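Local atomic coordinates of insulinase family protease (Yersinia pestis, PDB entry 3GO9), a protein that is predicted to be a protease of the insulinase family (peptidase M16), probably cleaving peptide bonds. Residues A[300-305]-A[362-367]; A[288-293]-A[416-421]; A[334-337]-A[343-346]. All coordinates share one frame; numbering follows the deposited sequence.

Contact 1. Residues A[300-305]-A[362-367]; sequences FWHIKQ and QAEFDA. With ZN (zinc ion), chain D.
E364 reaches from helix 362-377 toward two neighbours on helix 283-309, W301 and H302. Its CB lies 4.1 Å from CH2 of W301, at the far corner of the six-membered ring. From there CG is set anti to the carbonyl carbon (chi1 -69°) and the chain runs on extended, which carries the carboxylate past the indole to the imidazole. OE2 sits in the ring plane of H302, at its edge, 3.2 Å from CE1, while the carboxylate itself is turned steeply, 77° from the ring. OE1 is taken by the backbone N of S361, a bond that helps to fix the group at the start of its own helix.

Both segments fall in the region that matches the M16 inactive domain, and their short axes cross at 111°, 12.0 Å apart. So wide a gap is bridged by long side chains: CH2 of W301 approaches the carbonyl O of E364 at 3.2 Å, and CZ2 packs against CB of A367 at 4.3 Å.

NE2 of H302 binds a zinc ion at 2.0 Å. Water 1 and E351 of helix 341-358 are further ligands of that metal, and L355 of the same helix packs against the histidine. With OE2 of E364 close to the ring edge, the negative charge could make the imidazole a somewhat stronger donor to zinc.

Contact 2. Residues A[288-293]-A[416-421]; sequences RYWRSD and QAFLSG
Between 288-293 and 416-421 the backbones come nearest at W290 and F418, whose CA atoms stand 7.9 Å apart, so side chains have to fill the space between them. F418 does most of this. Its CG is anti to the backbone N (chi1 168°), and the phenyl group extends from its own helix until CZ meets the backbone C of W290 at 3.6 Å. CB of W290 sits over the centre of the phenyl face, 3.7 Å from the ring centroid and 11° off the normal, a well-formed CH-pi contact.

The indole turns off to one flank. There its CE3 lies 3.8 Å from CB of F418, and the five-membered ring is inclined at 49° to the phenyl plane, an oblique pairing of the two aromatics. The phenyl CE1, next to CZ, lies 3.7 Å from the backbone N of R291, which comes in obliquely, with CB of the same arginine a little beyond.

Helix 408-421 holds the tryptophan by two more residues, Y411 meeting it edge-to-face and R415 by a cation-pi contact. L419, next to F418 in sequence, packs on helix 362-377 instead, so neighbouring residues of 408-421 serve two different helices. Between W290 and F418 the attraction is dispersion and CH-pi in kind; such forces are weakly directional, so fit of shape probably governs how F418 lies against W290.

Contact 3. Residues A[334-337]-A[343-346]; sequences LNTP and ANMT
T336 and N344 are joined by a side-chain hydrogen bond in which ND2 of N344 donates to OG1 of T336, 3.0 Å away and fairly straight at 159°. The setting is a beta-alpha connection: strand 327-336 of the five-stranded sheet ends here, and after a short turn helix 341-358 begins and packs back on it. OG1 lies in the amide plane of the asparagine, and the two side chains run past each other in opposite directions. Two residues earlier on the strand, CD2 of L334 touches CA of M345, a selenomethionine, at 3.6 Å and the carbonyl O of N344 at the same distance.

Around this pair, the threonine hydroxyl is gripped twice, since it also donates to the carbonyl O of P337. The amide nitrogen of N344 has a second acceptor in the carbonyl O of K313, which ties the helix to the loop before strand 316-324. L315 packs against both L334 and N344. The M345 side chain, whose tip heads away from the strand, packs on L457, I460 and Y461 of helix 454-465. With OG1 of T336 anti to the backbone N (chi1 174°), the hydroxyl faces forward along the chain, 2.8 Å from the O of P337.

How the contacts relate
Going along the chain from the N terminus, helix 283-309 first supplies residues 288-293 to contact 2 and then, farther along, 300-305 to contact 1. Strand 327-336 leads into contact 3, the shortest loop, closed within a few residues by helix 341-358. The next helix, 362-377, closes contact 1, and helix 408-421 closes contact 2 last. The loops therefore nest without crossing: contact 3 within contact 1, and contact 1 within contact 2. Helix 283-309 takes part in both outer contacts, whose centres are 16 Å apart, and through them is tied to helices 362-377 and 408-421, while contact 3, centred 21 Å from contact 1, fastens helix 341-358 to the sheet.

Contact 1. Residues A[300-305]-A[362-367]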
loop_
_atom_site.group_PDB
_atom_site.type_symbol
_atom_site.label_atom_id
_atom_site.label_comp_id
_atom_site.label_asym_id
_atom_site.label_seq_id
_atom_site.Cartn_x
_atom_site.Cartn_y
_atom_site.Cartn_z
ATOM N N PHE A 300 -18.260 -11.094 -0.748
ATOM C CA PHE A 300 -18.057 -10.808 0.660
ATOM C C PHE A 300 -19.313 -10.242 1.268
ATOM O O PHE A 300 -19.748 -10.610 2.381
ATOM C CB PHE A 300 -16.909 -9.870 0.916
ATOM C CG PHE A 300 -16.605 -9.764 2.357
ATOM C CD1 PHE A 300 -16.188 -10.902 3.062
ATOM C CD2 PHE A 300 -16.806 -8.584 3.034
ATOM C CE1 PHE A 300 -15.933 -10.838 4.393
ATOM C CE2 PHE A 300 -16.526 -8.523 4.403
ATOM C CZ PHE A 300 -16.072 -9.658 5.061
ATOM N N TRP A 301 -19.931 -9.367 0.504
ATOM C CA TRP A 301 -21.187 -8.775 0.851
ATOM C C TRP A 301 -22.279 -9.835 1.143
ATOM O O TRP A 301 -22.967 -9.756 2.155
ATOM C CB TRP A 301 -21.579 -7.887 -0.315
ATOM C CG TRP A 301 -22.908 -7.398 -0.299
ATOM C CD1 TRP A 301 -23.409 -6.421 0.497
ATOM C CD2 TRP A 301 -23.981 -7.804 -1.174
ATOM N NE1 TRP A 301 -24.726 -6.200 0.187
ATOM C CE2 TRP A 301 -25.101 -7.033 -0.834
ATOM C CE3 TRP A 301 -24.092 -8.748 -2.215
ATOM C CZ2 TRP A 301 -26.335 -7.180 -1.475
ATOM C CZ3 TRP A 301 -25.311 -8.888 -2.850
ATOM C CH2 TRP A 301 -26.421 -8.105 -2.476
ATOM N N HIS A 302 -22.375 -10.822 0.266
ATOM C CA HIS A 302 -23.395 -11.870 0.380
ATOM C C HIS A 302 -23.158 -12.715 1.623
ATOM O O HIS A 302 -24.110 -13.005 2.357
ATOM C CB HIS A 302 -23.318 -12.787 -0.796
ATOM C CG HIS A 302 -24.268 -13.922 -0.726
ATOM N ND1 HIS A 302 -25.577 -13.795 -1.107
ATOM C CD2 HIS A 302 -24.102 -15.211 -0.344
ATOM C CE1 HIS A 302 -26.198 -14.950 -0.917
ATOM N NE2 HIS A 302 -25.329 -15.823 -0.446
ATOM N N ILE A 303 -21.914 -13.130 1.827
ATOM C CA ILE A 303 -21.566 -13.959 3.008
ATOM C C ILE A 303 -21.834 -13.157 4.276
ATOM O O ILE A 303 -22.418 -13.687 5.231
ATOM C CB ILE A 303 -20.145 -14.541 2.977
ATOM C CG1 ILE A 303 -19.919 -15.439 1.746
ATOM C CG2 ILE A 303 -19.851 -15.349 4.278
ATOM C CD1 ILE A 303 -18.469 -15.789 1.539
ATOM N N LYS A 304 -21.467 -11.877 4.302
ATOM C CA LYS A 304 -21.739 -11.066 5.471
ATOM C C LYS A 304 -23.204 -10.994 5.777
ATOM O O LYS A 304 -23.577 -11.063 6.951
ATOM C CB LYS A 304 -21.240 -9.632 5.273
ATOM C CG LYS A 304 -19.763 -9.475 5.394
ATOM C CD LYS A 304 -19.429 -8.061 5.906
ATOM C CE LYS A 304 -20.122 -6.931 5.111
ATOM N NZ LYS A 304 -21.452 -6.541 5.709
ATOM N N GLN A 305 -24.026 -10.816 4.749
ATOM C CA GLN A 305 -25.466 -10.718 4.964
ATOM C C GLN A 305 -25.996 -12.040 5.507
ATOM O O GLN A 305 -26.872 -12.026 6.370
ATOM C CB GLN A 305 -26.253 -10.419 3.690
ATOM C CG GLN A 305 -25.699 -9.312 2.846
ATOM C CD GLN A 305 -26.774 -8.550 2.140
ATOM O OE1 GLN A 305 -27.316 -9.008 1.114
ATOM N NE2 GLN A 305 -27.105 -7.366 2.677
ATOM N N GLN A 362 -31.221 -12.478 -8.988
ATOM C CA GLN A 362 -31.467 -11.212 -9.643
ATOM C C GLN A 362 -31.745 -10.139 -8.625
ATOM O O GLN A 362 -31.334 -9.003 -8.786
ATOM C CB GLN A 362 -32.665 -11.327 -10.596
ATOM C CG GLN A 362 -32.926 -10.039 -11.404
ATOM C CD GLN A 362 -31.860 -9.794 -12.440
ATOM O OE1 GLN A 362 -31.596 -10.649 -13.297
ATOM N NE2 GLN A 362 -31.220 -8.626 -12.360
ATOM N N ALA A 363 -32.490 -10.481 -7.566
ATOM C CA ALA A 363 -32.814 -9.483 -6.551
ATOM C C ALA A 363 -31.564 -9.011 -5.809
ATOM O O ALA A 363 -31.407 -7.816 -5.525
ATOM C CB ALA A 363 -33.842 -10.047 -5.547
ATOM N N GLU A 364 -30.655 -9.944 -5.521
ATOM C CA GLU A 364 -29.389 -9.614 -4.848
ATOM C C GLU A 364 -28.520 -8.708 -5.735
ATOM O O GLU A 364 -27.961 -7.690 -5.267
ATOM C CB GLU A 364 -28.603 -10.898 -4.486
ATOM C CG GLU A 364 -29.274 -11.722 -3.396
ATOM C CD GLU A 364 -28.701 -13.154 -3.182
ATOM O OE1 GLU A 364 -28.110 -13.766 -4.090
ATOM O OE2 GLU A 364 -28.931 -13.709 -2.075
ATOM N N PHE A 365 -28.439 -9.089 -7.009
ATOM C CA PHE A 365 -27.759 -8.238 -8.015
ATOM C C PHE A 365 -28.334 -6.844 -8.097
ATOM O O PHE A 365 -27.610 -5.869 -8.032
ATOM C CB PHE A 365 -27.778 -8.926 -9.365
ATOM C CG PHE A 365 -27.082 -8.174 -10.467
ATOM C CD1 PHE A 365 -25.699 -8.255 -10.621
ATOM C CD2 PHE A 365 -27.796 -7.431 -11.371
ATOM C CE1 PHE A 365 -25.073 -7.580 -11.679
ATOM C CE2 PHE A 365 -27.139 -6.780 -12.395
ATOM C CZ PHE A 365 -25.794 -6.879 -12.533
ATOM N N ASP A 366 -29.647 -6.729 -8.198
ATOM C CA ASP A 366 -30.279 -5.421 -8.289
ATOM C C ASP A 366 -30.007 -4.569 -7.040
ATOM O O ASP A 366 -29.756 -3.368 -7.170
ATOM C CB ASP A 366 -31.800 -5.598 -8.512
ATOM C CG ASP A 366 -32.138 -6.210 -9.882
ATOM O OD1 ASP A 366 -31.257 -6.378 -10.740
ATOM O OD2 ASP A 366 -33.308 -6.540 -10.128
ATOM N N ALA A 367 -30.018 -5.201 -5.853
ATOM C CA ALA A 367 -29.653 -4.546 -4.594
ATOM C C ALA A 367 -28.214 -4.002 -4.623
ATOM O O ALA A 367 -27.945 -2.823 -4.265
ATOM C CB ALA A 367 -29.826 -5.529 -3.382
HETATM ZN ZN ZN D . -25.570 -17.727 0.213
HETATM O O HOH W 1 -25.653 -18.977 -1.330
#

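Contact 2. Residues A[288-293]-A[416-421]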
loop_
_atom_site.group_PDB
_atom_site.type_symbol
_atom_site.label_atom_id
_atom_site.label_comp_id
_atom_site.label_asym_id
_atom_site.label_seq_id
_atom_site.Cartn_x
_atom_site.Cartn_y
_atom_site.Cartn_z
ATOM N N ARG A 288 -12.350 -4.885 -17.096
ATOM C CA ARG A 288 -12.084 -6.267 -16.610
ATOM C C ARG A 288 -11.744 -6.265 -15.131
ATOM O O ARG A 288 -12.217 -7.119 -14.368
ATOM C CB ARG A 288 -10.980 -6.962 -17.401
ATOM C CG ARG A 288 -11.277 -7.187 -18.862
ATOM C CD ARG A 288 -10.267 -8.124 -19.535
ATOM N NE ARG A 288 -8.873 -7.673 -19.434
ATOM C CZ ARG A 288 -8.228 -6.909 -20.328
ATOM N NH1 ARG A 288 -8.844 -6.469 -21.413
ATOM N NH2 ARG A 288 -6.943 -6.592 -20.118
ATOM N N TYR A 289 -10.922 -5.309 -14.691
ATOM C CA TYR A 289 -10.567 -5.152 -13.271
ATOM C C TYR A 289 -11.826 -4.884 -12.456
ATOM O O TYR A 289 -12.055 -5.517 -11.411
ATOM C CB TYR A 289 -9.500 -4.039 -13.028
ATOM C CG TYR A 289 -9.353 -3.671 -11.582
ATOM C CD1 TYR A 289 -8.749 -4.546 -10.685
ATOM C CD2 TYR A 289 -9.931 -2.517 -11.056
ATOM C CE1 TYR A 289 -8.654 -4.286 -9.383
ATOM C CE2 TYR A 289 -9.802 -2.224 -9.730
ATOM C CZ TYR A 289 -9.178 -3.117 -8.872
ATOM O OH TYR A 289 -9.108 -2.803 -7.518
ATOM N N TRP A 290 -12.669 -3.971 -12.938
ATOM C CA TRP A 290 -13.824 -3.606 -12.149
ATOM C C TRP A 290 -14.801 -4.782 -12.014
ATOM O O TRP A 290 -15.453 -4.927 -10.962
ATOM C CB TRP A 290 -14.552 -2.401 -12.725
ATOM C CG TRP A 290 -13.937 -1.055 -12.377
ATOM C CD1 TRP A 290 -13.158 -0.758 -11.288
ATOM C CD2 TRP A 290 -14.140 0.191 -13.064
ATOM N NE1 TRP A 290 -12.877 0.603 -11.257
ATOM C CE2 TRP A 290 -13.475 1.191 -12.341
ATOM C CE3 TRP A 290 -14.828 0.553 -14.200
ATOM C CZ2 TRP A 290 -13.482 2.551 -12.766
ATOM C CZ3 TRP A 290 -14.834 1.873 -14.613
ATOM C CH2 TRP A 290 -14.169 2.842 -13.914
ATOM N N ARG A 291 -14.909 -5.609 -13.055
ATOM C CA ARG A 291 -15.784 -6.785 -13.004
ATOM C C ARG A 291 -15.260 -7.753 -11.957
ATOM O O ARG A 291 -16.047 -8.327 -11.153
ATOM C CB ARG A 291 -15.890 -7.504 -14.336
ATOM C CG ARG A 291 -16.995 -8.546 -14.326
ATOM C CD ARG A 291 -17.166 -9.276 -15.617
ATOM N NE ARG A 291 -17.706 -8.405 -16.666
ATOM C CZ ARG A 291 -17.968 -8.814 -17.918
ATOM N NH1 ARG A 291 -17.740 -10.068 -18.292
ATOM N NH2 ARG A 291 -18.440 -7.951 -18.804
ATOM N N SER A 292 -13.949 -7.938 -11.955
ATOM C CA SER A 292 -13.306 -8.866 -11.016
ATOM C C SER A 292 -13.449 -8.357 -9.585
ATOM O O SER A 292 -13.852 -9.125 -8.675
ATOM C CB SER A 292 -11.851 -9.015 -11.369
ATOM O OG SER A 292 -11.764 -9.762 -12.555
ATOM N N ASP A 293 -13.140 -7.079 -9.369
ATOM C CA ASP A 293 -13.267 -6.430 -8.049
ATOM C C ASP A 293 -14.702 -6.527 -7.523
ATOM O O ASP A 293 -14.925 -6.813 -6.348
ATOM C CB ASP A 293 -12.839 -4.966 -8.206
ATOM C CG ASP A 293 -13.151 -4.075 -6.992
ATOM O OD1 ASP A 293 -12.557 -4.283 -5.942
ATOM O OD2 ASP A 293 -13.930 -3.083 -7.141
ATOM N N GLN A 416 -19.862 4.796 -14.497
ATOM C CA GLN A 416 -21.296 4.741 -14.840
ATOM C C GLN A 416 -21.548 3.746 -15.970
ATOM O O GLN A 416 -22.515 2.993 -15.958
ATOM C CB GLN A 416 -21.910 6.094 -15.220
ATOM C CG GLN A 416 -23.446 6.068 -15.301
ATOM C CD GLN A 416 -24.103 5.603 -13.962
ATOM O OE1 GLN A 416 -24.152 6.367 -12.993
ATOM N NE2 GLN A 416 -24.553 4.347 -13.904
ATOM N N ALA A 417 -20.742 3.783 -17.007
ATOM C CA ALA A 417 -20.979 2.900 -18.131
ATOM C C ALA A 417 -20.765 1.452 -17.727
ATOM O O ALA A 417 -21.533 0.564 -18.165
ATOM C CB ALA A 417 -20.095 3.282 -19.309
ATOM N N PHE A 418 -19.747 1.186 -16.898
ATOM C CA PHE A 418 -19.537 -0.156 -16.346
ATOM C C PHE A 418 -20.806 -0.640 -15.570
ATOM O O PHE A 418 -21.326 -1.736 -15.817
ATOM C CB PHE A 418 -18.296 -0.139 -15.467
ATOM C CG PHE A 418 -18.139 -1.347 -14.634
ATOM C CD1 PHE A 418 -17.803 -2.551 -15.218
ATOM C CD2 PHE A 418 -18.407 -1.305 -13.291
ATOM C CE1 PHE A 418 -17.714 -3.652 -14.452
ATOM C CE2 PHE A 418 -18.362 -2.435 -12.549
ATOM C CZ PHE A 418 -18.029 -3.594 -13.152
ATOM N N LEU A 419 -21.268 0.171 -14.625
ATOM C CA LEU A 419 -22.393 -0.247 -13.782
ATOM C C LEU A 419 -23.648 -0.425 -14.650
ATOM O O LEU A 419 -24.386 -1.378 -14.457
ATOM C CB LEU A 419 -22.650 0.738 -12.641
ATOM C CG LEU A 419 -21.522 0.897 -11.618
ATOM C CD1 LEU A 419 -21.867 1.965 -10.536
ATOM C CD2 LEU A 419 -21.303 -0.494 -10.963
ATOM N N SER A 420 -23.877 0.454 -15.618
ATOM C CA SER A 420 -25.119 0.351 -16.378
ATOM C C SER A 420 -25.100 -0.811 -17.340
ATOM O O SER A 420 -26.187 -1.306 -17.732
ATOM C CB SER A 420 -25.401 1.656 -17.139
ATOM O OG SER A 420 -25.649 2.652 -16.167
ATOM N N GLY A 421 -23.896 -1.214 -17.757
ATOM C CA GLY A 421 -23.708 -2.277 -18.727
ATOM C C GLY A 421 -23.657 -3.684 -18.126
ATOM O O GLY A 421 -23.945 -4.659 -18.804
#

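Contact 3. Residues A[334-337]-A[343-346]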
loop_
_atom_site.group_PDB
_atom_site.type_symbol
_atom_site.label_atom_id
_atom_site.label_comp_id
_atom_site.label_asym_id
_atom_site.label_seq_id
_atom_site.Cartn_x
_atom_site.Cartn_y
_atom_site.Cartn_z
ATOM N N LEU A 334 -11.497 -15.784 8.420
ATOM C CA LEU A 334 -12.430 -16.313 9.380
ATOM C C LEU A 334 -11.774 -16.309 10.723
ATOM O O LEU A 334 -10.942 -17.138 11.021
ATOM C CB LEU A 334 -12.820 -17.759 9.039
ATOM C CG LEU A 334 -13.664 -18.064 7.820
ATOM C CD1 LEU A 334 -12.982 -17.656 6.516
ATOM C CD2 LEU A 334 -14.037 -19.569 7.824
ATOM N N ASN A 335 -12.200 -15.381 11.586
ATOM C CA ASN A 335 -11.627 -15.306 12.925
ATOM C C ASN A 335 -12.534 -16.115 13.843
ATOM O O ASN A 335 -13.740 -15.833 13.935
ATOM C CB ASN A 335 -11.499 -13.844 13.399
ATOM C CG ASN A 335 -10.894 -13.731 14.802
ATOM O OD1 ASN A 335 -9.667 -13.822 14.985
ATOM N ND2 ASN A 335 -11.761 -13.590 15.803
ATOM N N THR A 336 -11.983 -17.158 14.445
ATOM C CA THR A 336 -12.764 -18.142 15.156
ATOM C C THR A 336 -11.948 -18.847 16.217
ATOM O O THR A 336 -10.770 -19.145 15.998
ATOM C CB THR A 336 -13.317 -19.213 14.191
ATOM O OG1 THR A 336 -13.971 -20.249 14.946
ATOM C CG2 THR A 336 -12.184 -19.810 13.305
ATOM N N PRO A 337 -12.567 -19.129 17.381
ATOM C CA PRO A 337 -11.911 -20.086 18.274
ATOM C C PRO A 337 -11.689 -21.408 17.557
ATOM O O PRO A 337 -12.487 -21.818 16.713
ATOM C CB PRO A 337 -12.914 -20.243 19.447
ATOM C CG PRO A 337 -13.776 -19.063 19.363
ATOM C CD PRO A 337 -13.902 -18.763 17.869
ATOM N N ALA A 343 -16.731 -25.961 11.956
ATOM C CA ALA A 343 -18.099 -25.487 11.686
ATOM C C ALA A 343 -18.096 -24.168 10.919
ATOM O O ALA A 343 -18.853 -23.986 9.974
ATOM C CB ALA A 343 -18.888 -25.340 13.001
ATOM N N ASN A 344 -17.226 -23.240 11.319
ATOM C CA ASN A 344 -17.177 -21.933 10.717
ATOM C C ASN A 344 -16.599 -21.953 9.301
ATOM O O ASN A 344 -17.104 -21.290 8.393
ATOM C CB ASN A 344 -16.454 -20.928 11.639
ATOM C CG ASN A 344 -17.355 -20.414 12.756
ATOM O OD1 ASN A 344 -18.573 -20.378 12.576
ATOM N ND2 ASN A 344 -16.778 -20.074 13.927
HETATM N N MSE A 345 -15.575 -22.774 9.103
HETATM C CA MSE A 345 -15.063 -23.003 7.769
HETATM C C MSE A 345 -16.122 -23.628 6.850
HETATM O O MSE A 345 -16.281 -23.230 5.698
HETATM C CB MSE A 345 -13.852 -23.891 7.803
HETATM C CG MSE A 345 -13.263 -24.147 6.431
HETATM SE SE MSE A 345 -11.801 -25.470 6.372
HETATM C CE MSE A 345 -12.833 -27.073 6.661
ATOM N N THR A 346 -16.853 -24.605 7.388
ATOM C CA THR A 346 -17.923 -25.275 6.638
ATOM C C THR A 346 -19.004 -24.272 6.213
ATOM O O THR A 346 -19.486 -24.308 5.064
ATOM C CB THR A 346 -18.511 -26.457 7.473
ATOM O OG1 THR A 346 -17.505 -27.483 7.619
ATOM C CG2 THR A 346 -19.738 -27.040 6.759
#